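Local atomic coordinates of 3-hydroxyadipyl-CoA dehydrogenase (Escherichia coli, PDB entry 3MOG), a protein that catalyses the NAD+-dependent oxidation of 3-hydroxyadipyl-CoA to 3-oxoadipyl-CoA in the degradation of phenylacetate. Residues C[410-413]-C[414-418]; C[430-433]-C[434-437]. All coordinates share one frame; numbering follows the deposited sequence.

Contact 1 of 2, residues C[410-413]-C[414-418]; sequences ASEQ and DIDTA
Two donors of T417 grip the carbonyl oxygen Q413 O: the hydroxyl T417 OG1 at 2.9 Å and the amide T417 N at 3.0 Å, from opposite faces of the carbonyl plane. The hydroxyl can fold back because OG1 lies anti to the carbonyl carbon of T417 (chi1 -61°), so a threonine satisfies its own polar group within the helix. S411 is the N-cap, immediately before helix 412-422. S411 OG accepts from D414 N at 3.1 Å, covering an amide that has no preceding turn to bond to; a small hydroxyl residue suits the place. The torsion that sets this bond is chi1 69°, with OG lodged between the backbone N and carbonyl carbon of S411. In a full capping box S411 N would donate directly to the side chain of D414; here a water accepts from S411 N and donates to D414 OD2, which also accepts from R182 N. Ordinary helical bonds follow, I415 N to S411 O at 3.1 Å and D416 N to E412 O, also 3.1 Å. On the apolar side A410 CB meets I415 CG1 at 3.9 Å. I415 is buried against helices 390-406 and 429-436, E412 forms a salt bridge with R466 of helix 461-473, and D414 and T417 pack on strand 179-184.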
loop_
_atom_site.group_PDB
_atom_site.type_symbol
_atom_site.label_atom_id
_atom_site.label_comp_id
_atom_site.label_asym_id
_atom_site.label_seq_id
_atom_site.Cartn_x
_atom_site.Cartn_y
_atom_site.Cartn_z
ATOM N N ALA C 410 13.066 1.064 20.923
ATOM C CA ALA C 410 13.365 1.559 22.266
ATOM C C ALA C 410 13.048 0.464 23.298
ATOM O O ALA C 410 12.384 -0.529 22.974
ATOM C CB ALA C 410 12.538 2.811 22.558
ATOM N N SER C 411 13.496 0.648 24.536
ATOM C CA SER C 411 13.163 -0.301 25.606
ATOM C C SER C 411 11.702 -0.138 25.999
ATOM O O SER C 411 11.097 0.898 25.718
ATOM C CB SER C 411 14.034 -0.054 26.832
ATOM O OG SER C 411 13.678 1.184 27.454
ATOM N N GLU C 412 11.137 -1.154 26.647
ATOM C CA GLU C 412 9.768 -1.057 27.159
ATOM C C GLU C 412 9.589 0.152 28.087
ATOM O O GLU C 412 8.640 0.939 27.923
ATOM C CB GLU C 412 9.346 -2.356 27.867
ATOM C CG GLU C 412 8.051 -2.219 28.665
ATOM C CD GLU C 412 7.675 -3.475 29.413
ATOM O OE1 GLU C 412 6.889 -4.280 28.863
ATOM O OE2 GLU C 412 8.175 -3.650 30.548
ATOM N N GLN C 413 10.501 0.310 29.046
ATOM C CA GLN C 413 10.411 1.441 29.978
ATOM C C GLN C 413 10.495 2.809 29.294
ATOM O O GLN C 413 9.808 3.744 29.707
ATOM C CB GLN C 413 11.392 1.324 31.170
ATOM C CG GLN C 413 12.855 1.607 30.903
ATOM C CD GLN C 413 13.631 1.973 32.174
ATOM O OE1 GLN C 413 13.192 2.799 32.976
ATOM N NE2 GLN C 413 14.794 1.362 32.349
ATOM N N ASP C 414 11.287 2.918 28.227
ATOM C CA ASP C 414 11.417 4.196 27.532
ATOM C C ASP C 414 10.206 4.539 26.679
ATOM O O ASP C 414 9.894 5.714 26.492
ATOM C CB ASP C 414 12.687 4.239 26.703
ATOM C CG ASP C 414 13.920 4.515 27.549
ATOM O OD1 ASP C 414 13.776 4.775 28.779
ATOM O OD2 ASP C 414 15.028 4.471 26.976
ATOM N N ILE C 415 9.529 3.511 26.176
ATOM C CA ILE C 415 8.272 3.696 25.456
ATOM C C ILE C 415 7.187 4.202 26.416
ATOM O O ILE C 415 6.480 5.159 26.105
ATOM C CB ILE C 415 7.859 2.399 24.695
ATOM C CG1 ILE C 415 8.903 2.080 23.604
ATOM C CG2 ILE C 415 6.463 2.541 24.067
ATOM C CD1 ILE C 415 8.703 0.747 22.874
ATOM N N ASP C 416 7.084 3.593 27.600
ATOM C CA ASP C 416 6.116 4.055 28.606
ATOM C C ASP C 416 6.395 5.506 29.013
ATOM O O ASP C 416 5.500 6.348 28.990
ATOM C CB ASP C 416 6.103 3.144 29.843
ATOM C CG ASP C 416 5.353 1.832 29.619
ATOM O OD1 ASP C 416 4.552 1.739 28.665
ATOM O OD2 ASP C 416 5.571 0.883 30.414
ATOM N N THR C 417 7.649 5.791 29.354
ATOM C CA THR C 417 8.053 7.119 29.798
ATOM C C THR C 417 7.752 8.173 28.747
ATOM O O THR C 417 7.143 9.199 29.058
ATOM C CB THR C 417 9.530 7.144 30.161
ATOM O OG1 THR C 417 9.751 6.230 31.241
ATOM C CG2 THR C 417 9.964 8.534 30.579
ATOM N N ALA C 418 8.132 7.894 27.501
ATOM C CA ALA C 418 7.875 8.810 26.394
ATOM C C ALA C 418 6.416 9.208 26.240
ATOM O O ALA C 418 6.104 10.376 26.010
ATOM C CB ALA C 418 8.410 8.227 25.088
HETATM O O HOH W 1 15.251 2.844 25.060
#

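Contact 2 of 2, residues C[430-433]-C[434-437]; sequences LAWG and AQLG
W432 and L436 lie side by side, one turn apart at the C-terminal end of helix 429-436 in the 3-hydroxyacyl-CoA dehydrogenase C-terminal domain, a helix ended by a glycine of positive phi. The leucine meets the pyrrole part of the indole: L436 CD1 is 3.7 Å from W432 CD1 and 3.8 Å from W432 NE1, approaching the ring obliquely. L436 CG sits anti to the carbonyl carbon (chi1 -66°), which carries the branched end back to the indole. Q435 adds a second, looser neighbour, its amide nitrogen NE2 lying 4.1 Å from W432 CD1, while its extended chain runs past the indole toward Y427, at a solvent-exposed position that suits a long polar residue. With an alanine in place of L436 the branched end is gone, which would probably leave a gap beside W432 CD1 and NE1 and weaken the packing toward M347 and W391.

Outside this pair, the ring of Y427 meets the indole at about 50°. M347 touches both W432 and L436, whereas V394 and W391, both of helix 390-406, reach W432 and L436 respectively. Large apolar side chains suit this face because it faces that helix of the same domain and M347 of the preceding reduced Rossmann-fold region. The backbone that sets the spacing is regular: A434 N bonds to L430 O at 3.1 Å, Q435 N to A431 O at 3.2 Å, and L436 N to W432 O at 2.9 Å.

Helical geometry stops at G437, whose phi of 102° lets the chain swing out and start helix 438-452, for which it is the N-cap residue. A side chain there would be jammed against L436 O. G437 N still keeps a last bond of 2.8 Å to G433 O.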
loop_
_atom_site.group_PDB
_atom_site.type_symbol
_atom_site.label_atom_id
_atom_site.label_comp_id
_atom_site.label_asym_id
_atom_site.label_seq_id
_atom_site.Cartn_x
_atom_site.Cartn_y
_atom_site.Cartn_z
ATOM N N LEU C 430 2.445 0.144 27.506
ATOM C CA LEU C 430 2.811 -1.224 27.854
ATOM C C LEU C 430 2.326 -1.559 29.259
ATOM O O LEU C 430 1.751 -2.627 29.468
ATOM C CB LEU C 430 4.313 -1.446 27.686
ATOM C CG LEU C 430 4.684 -1.122 26.224
ATOM C CD1 LEU C 430 6.148 -0.922 25.994
ATOM C CD2 LEU C 430 4.164 -2.172 25.283
ATOM N N ALA C 431 2.517 -0.620 30.193
ATOM C CA ALA C 431 1.977 -0.740 31.552
ATOM C C ALA C 431 0.472 -0.792 31.495
ATOM O O ALA C 431 -0.155 -1.490 32.281
ATOM C CB ALA C 431 2.414 0.435 32.426
ATOM N N TRP C 432 -0.097 -0.041 30.559
ATOM C CA TRP C 432 -1.531 -0.014 30.370
ATOM C C TRP C 432 -2.068 -1.357 29.888
ATOM O O TRP C 432 -3.095 -1.823 30.381
ATOM C CB TRP C 432 -1.905 1.072 29.370
ATOM C CG TRP C 432 -3.228 1.697 29.641
ATOM C CD1 TRP C 432 -4.210 1.226 30.474
ATOM C CD2 TRP C 432 -3.737 2.890 29.056
ATOM N NE1 TRP C 432 -5.285 2.064 30.456
ATOM C CE2 TRP C 432 -5.030 3.095 29.588
ATOM C CE3 TRP C 432 -3.224 3.817 28.145
ATOM C CZ2 TRP C 432 -5.820 4.195 29.240
ATOM C CZ3 TRP C 432 -4.011 4.917 27.796
ATOM C CH2 TRP C 432 -5.297 5.093 28.341
ATOM N N GLY C 433 -1.362 -1.970 28.936
ATOM C CA GLY C 433 -1.733 -3.275 28.383
ATOM C C GLY C 433 -1.687 -4.385 29.429
ATOM O O GLY C 433 -2.557 -5.257 29.450
ATOM N N ALA C 434 -0.689 -4.340 30.314
ATOM C CA ALA C 434 -0.572 -5.324 31.372
ATOM C C ALA C 434 -1.759 -5.214 32.327
ATOM O O ALA C 434 -2.330 -6.227 32.735
ATOM C CB ALA C 434 0.747 -5.154 32.119
ATOM N N GLN C 435 -2.127 -3.980 32.656
ATOM C CA GLN C 435 -3.282 -3.694 33.498
ATOM C C GLN C 435 -4.584 -4.163 32.828
ATOM O O GLN C 435 -5.439 -4.753 33.470
ATOM C CB GLN C 435 -3.352 -2.182 33.762
ATOM C CG GLN C 435 -4.391 -1.707 34.789
ATOM C CD GLN C 435 -4.803 -0.225 34.611
ATOM O OE1 GLN C 435 -5.995 0.102 34.591
ATOM N NE2 GLN C 435 -3.815 0.665 34.483
ATOM N N LEU C 436 -4.737 -3.883 31.538
ATOM C CA LEU C 436 -6.001 -4.167 30.876
ATOM C C LEU C 436 -6.108 -5.636 30.482
ATOM O O LEU C 436 -7.200 -6.157 30.343
ATOM C CB LEU C 436 -6.209 -3.248 29.678
ATOM C CG LEU C 436 -6.380 -1.753 29.971
ATOM C CD1 LEU C 436 -6.484 -1.007 28.657
ATOM C CD2 LEU C 436 -7.580 -1.418 30.909
ATOM N N GLY C 437 -4.963 -6.302 30.354
ATOM C CA GLY C 437 -4.932 -7.703 30.029
ATOM C C GLY C 437 -4.598 -7.906 28.566
ATOM O O GLY C 437 -5.326 -7.432 27.689
#

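Followed from the N terminus, contact 1 (410-418) opens helix 412-422 and contact 2 (430-437) finishes helix 429-436. Each is a local contact within one continuous stretch, so neither closes a long loop; they come in series, without nesting or crossing. The short connection after residue 422 folds the helices together, and D416, within the first, faces the start of the second: D416 OD1 probably accepts from L430 N at 2.9 Å. L430 in turn packs its CD1 methyl on E412 CG at 3.5 Å and on I415. Both helices also pack on helix 390-406, while contact 1 extends the connection to strand 179-184, an edge strand of the sheet of the N-terminal NAD-binding domain.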